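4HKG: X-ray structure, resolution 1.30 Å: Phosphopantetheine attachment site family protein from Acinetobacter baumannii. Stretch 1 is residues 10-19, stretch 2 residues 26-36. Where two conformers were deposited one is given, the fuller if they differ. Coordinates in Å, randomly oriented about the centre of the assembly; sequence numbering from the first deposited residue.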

# COMPACT_ATOMS: atom_id res chain seq x y z
N TRP A 10 8.31 -4.45 0.22
CA TRP A 10 6.88 -4.21 0.09
C TRP A 10 6.54 -2.72 0.08
O TRP A 10 5.61 -2.30 -0.60
CB TRP A 10 6.08 -4.96 1.16
CG TRP A 10 6.10 -6.42 0.94
CD1 TRP A 10 6.66 -7.38 1.74
CD2 TRP A 10 5.59 -7.12 -0.20
NE1 TRP A 10 6.50 -8.62 1.18
CE2 TRP A 10 5.84 -8.49 -0.01
CE3 TRP A 10 4.92 -6.70 -1.36
CZ2 TRP A 10 5.46 -9.45 -0.94
CZ3 TRP A 10 4.54 -7.66 -2.28
CH2 TRP A 10 4.81 -9.01 -2.06
N SER A 11 7.28 -1.93 0.83
CA SER A 11 7.07 -0.50 0.83
C SER A 11 7.28 0.08 -0.58
O SER A 11 6.49 0.91 -1.03
CB SER A 11 7.98 0.19 1.86
OG SER A 11 7.71 1.58 1.91
N ALA A 12 8.32 -0.36 -1.27
CA ALA A 12 8.58 0.12 -2.63
C ALA A 12 7.44 -0.29 -3.58
O ALA A 12 6.99 0.51 -4.42
CB ALA A 12 9.91 -0.39 -3.14
N ILE A 13 6.96 -1.52 -3.45
CA ILE A 13 5.85 -1.99 -4.28
C ILE A 13 4.57 -1.19 -4.00
O ILE A 13 3.92 -0.71 -4.94
CB ILE A 13 5.64 -3.52 -4.11
CG1 ILE A 13 6.80 -4.27 -4.77
CG2 ILE A 13 4.26 -3.96 -4.63
CD1 ILE A 13 6.69 -5.77 -4.73
N ILE A 14 4.23 -1.02 -2.73
CA ILE A 14 3.03 -0.30 -2.37
C ILE A 14 3.12 1.16 -2.82
O ILE A 14 2.15 1.70 -3.36
CB ILE A 14 2.75 -0.40 -0.86
CG1 ILE A 14 2.42 -1.84 -0.47
CG2 ILE A 14 1.59 0.50 -0.46
CD1 ILE A 14 2.52 -2.11 1.03
N ARG A 15 4.27 1.78 -2.63
CA ARG A 15 4.45 3.16 -3.08
C ARG A 15 4.24 3.30 -4.58
O ARG A 15 3.63 4.27 -5.05
CB ARG A 15 5.84 3.65 -2.67
CG ARG A 15 6.11 5.13 -2.87
CD ARG A 15 7.54 5.44 -2.41
NE ARG A 15 7.79 6.86 -2.17
CZ ARG A 15 8.90 7.33 -1.61
NH1 ARG A 15 9.84 6.48 -1.20
NH2 ARG A 15 9.06 8.63 -1.42
N THR A 16 4.73 2.32 -5.33
CA THR A 16 4.54 2.30 -6.77
C THR A 16 3.06 2.19 -7.13
O THR A 16 2.56 2.92 -8.00
CB THR A 16 5.33 1.14 -7.41
OG1 THR A 16 6.73 1.31 -7.13
CG2 THR A 16 5.12 1.11 -8.92
N LEU A 17 2.36 1.27 -6.47
CA LEU A 17 0.93 1.11 -6.72
C LEU A 17 0.15 2.38 -6.39
O LEU A 17 -0.71 2.82 -7.18
CB LEU A 17 0.35 -0.04 -5.90
CG LEU A 17 0.85 -1.45 -6.23
CD1 LEU A 17 0.30 -2.43 -5.20
CD2 LEU A 17 0.42 -1.85 -7.62
N VAL A 18 0.43 2.97 -5.24
CA VAL A 18 -0.27 4.17 -4.81
C VAL A 18 0.00 5.33 -5.77
O VAL A 18 -0.93 6.02 -6.20
CB VAL A 18 0.10 4.53 -3.35
CG1 VAL A 18 -0.37 5.92 -2.99
CG2 VAL A 18 -0.45 3.47 -2.39
N ALA A 19 1.26 5.54 -6.13
CA ALA A 19 1.64 6.62 -7.03
C ALA A 19 0.97 6.47 -8.40
O ALA A 19 0.49 7.45 -8.98
CB ALA A 19 3.15 6.70 -7.18
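Stretch 2 (26-36) PETIDPDQKFT

Stretch 2 is not a second helix packed on the first but an irregular strap. It opens with a short 3-10 segment at Pro26 to Thr28, runs on as loop, makes a type I beta turn from Asp30 to Gln33, and enters another 3-10 segment at Phe35. It starts beside the later end of the helical stretch, where the CA atoms of Ala19 and Pro26 are 5.0 Å apart, and passes back along it: Pro26 lies against Ala19, the carbonyls of Pro26 and Ile29 meet Arg15, and Pro31 comes down to about the level of Ile14 and Arg15, with its CB the atom nearest Ser11. Phe35 then returns to touch Val18.

The helix needs nothing from the strap for its backbone. From Ile14 to Ala19 each amide donates to the carbonyl four residues earlier, and Thr16 on the outer side returns its OG1 to Ala12 O at 2.8 Å. The polar part of what the helix offers is one long side chain. Arg15 is extended, t at chi1, chi2 and chi3, and this carries its guanidinium to the backbone oxygens of Pro26 and Ile29. Arg15 NE donates to Pro26 O at 2.8 Å and Arg15 NH2 to Ile29 O, also at 2.8 Å. Both bonds are short but bent, with angles at the hydrogen of 129° and 120°, and count as weak. Pro26 O is shared, for it also accepts Ile29 N at 3.1 Å, the bond that closes the 3-10 segment. The hydrogen bonds of Arg15 to this stretch thus go to main-chain carbonyls; Glu27 points its CB away, and its carboxylate is not modelled.

The turn has its own hydrogen bonds. Gln33 N donates to Asp30 O at 3.1 Å across the turn, while Asp30 OD1 accepts Asp32 N at 2.9 Å, so the aspartate supports the turn and takes no part in the contact. Pro31, with no amide hydrogen to satisfy, lays its CD over one face of the guanidinium, 4.1 Å from Arg15 NH2. Its CB is 4.2 Å from Ser11 OG, a hydroxyl already hydrogen-bonded elsewhere in the structure.

The strap comes close at Ala19, whose CB is 3.6 Å from Pro26 CA and 3.9 Å from Pro26 CB. Val18 CG2 meets Phe35 CE1 at 4.0 Å, the phenylalanine's CB pointing sideways while the ring end comes nearer. The rule to take away is economical: one arginine for the carbonyls, Pro31 over its face, and apolar pairs at Ala19 and Val18.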

# COMPACT_ATOMS: atom_id res chain seq x y z
N PRO A 26 6.32 8.52 -7.68
CA PRO A 26 6.42 7.91 -6.34
C PRO A 26 7.28 8.69 -5.35
O PRO A 26 7.00 8.66 -4.15
CB PRO A 26 7.01 6.52 -6.62
CG PRO A 26 7.55 6.58 -8.02
CD PRO A 26 6.71 7.59 -8.75
N GLU A 27 8.30 9.40 -5.84
CA GLU A 27 9.16 10.17 -4.95
C GLU A 27 8.42 11.32 -4.26
O GLU A 27 8.89 11.83 -3.24
CB GLU A 27 10.39 10.69 -5.70
CG GLU A 27 11.44 9.62 -5.95
N THR A 28 7.28 11.72 -4.80
CA THR A 28 6.49 12.80 -4.19
C THR A 28 5.60 12.33 -3.05
O THR A 28 4.96 13.14 -2.38
CB THR A 28 5.60 13.54 -5.20
OG1 THR A 28 4.53 12.68 -5.62
CG2 THR A 28 6.42 14.03 -6.39
N ILE A 29 5.54 11.02 -2.84
CA ILE A 29 4.69 10.45 -1.80
C ILE A 29 5.51 10.06 -0.58
O ILE A 29 6.50 9.34 -0.69
CB ILE A 29 3.97 9.19 -2.32
CG1 ILE A 29 3.14 9.53 -3.55
CG2 ILE A 29 3.11 8.59 -1.22
CD1 ILE A 29 2.02 10.51 -3.27
N ASP A 30 5.09 10.55 0.59
CA ASP A 30 5.75 10.23 1.86
C ASP A 30 5.20 8.91 2.38
O ASP A 30 4.00 8.80 2.66
CB ASP A 30 5.47 11.36 2.86
CG ASP A 30 6.16 11.17 4.20
OD1 ASP A 30 6.60 10.04 4.53
OD2 ASP A 30 6.25 12.16 4.96
N PRO A 31 6.06 7.89 2.51
CA PRO A 31 5.56 6.57 2.92
C PRO A 31 5.09 6.50 4.37
O PRO A 31 4.54 5.47 4.78
CB PRO A 31 6.75 5.64 2.67
CG PRO A 31 7.95 6.54 2.82
CD PRO A 31 7.52 7.89 2.29
N ASP A 32 5.29 7.56 5.14
CA ASP A 32 4.81 7.62 6.52
C ASP A 32 3.63 8.56 6.70
O ASP A 32 3.17 8.76 7.83
CB ASP A 32 5.96 7.99 7.45
CG ASP A 32 7.00 6.90 7.51
OD1 ASP A 32 6.61 5.75 7.79
OD2 ASP A 32 8.19 7.18 7.24
N GLN A 33 3.13 9.13 5.61
CA GLN A 33 1.99 10.04 5.67
C GLN A 33 0.70 9.24 5.49
O GLN A 33 0.64 8.32 4.67
CB GLN A 33 2.12 11.13 4.60
CG GLN A 33 1.07 12.23 4.70
CD GLN A 33 1.15 13.28 3.59
OE1 GLN A 33 1.77 13.05 2.55
NE2 GLN A 33 0.53 14.42 3.82
N LYS A 34 -0.35 9.58 6.23
CA LYS A 34 -1.63 8.89 6.05
C LYS A 34 -2.12 9.00 4.62
O LYS A 34 -2.10 10.09 4.03
CB LYS A 34 -2.69 9.46 6.98
CG LYS A 34 -2.51 9.07 8.43
CD LYS A 34 -3.62 9.65 9.30
N PHE A 35 -2.59 7.88 4.06
CA PHE A 35 -3.08 7.83 2.68
C PHE A 35 -4.08 8.94 2.38
O PHE A 35 -4.03 9.59 1.33
CB PHE A 35 -3.79 6.51 2.40
CG PHE A 35 -2.92 5.29 2.43
CD1 PHE A 35 -1.87 5.12 1.53
CD2 PHE A 35 -3.16 4.29 3.35
CE1 PHE A 35 -1.10 3.97 1.55
CE2 PHE A 35 -2.38 3.14 3.37
CZ PHE A 35 -1.35 3.00 2.47
N THR A 36 -5.01 9.14 3.30
CA THR A 36 -6.08 10.10 3.05
C THR A 36 -5.58 11.54 3.02
O THR A 36 -6.20 12.40 2.40
CB THR A 36 -7.22 9.97 4.06
OG1 THR A 36 -6.70 10.07 5.38
CG2 THR A 36 -7.91 8.62 3.90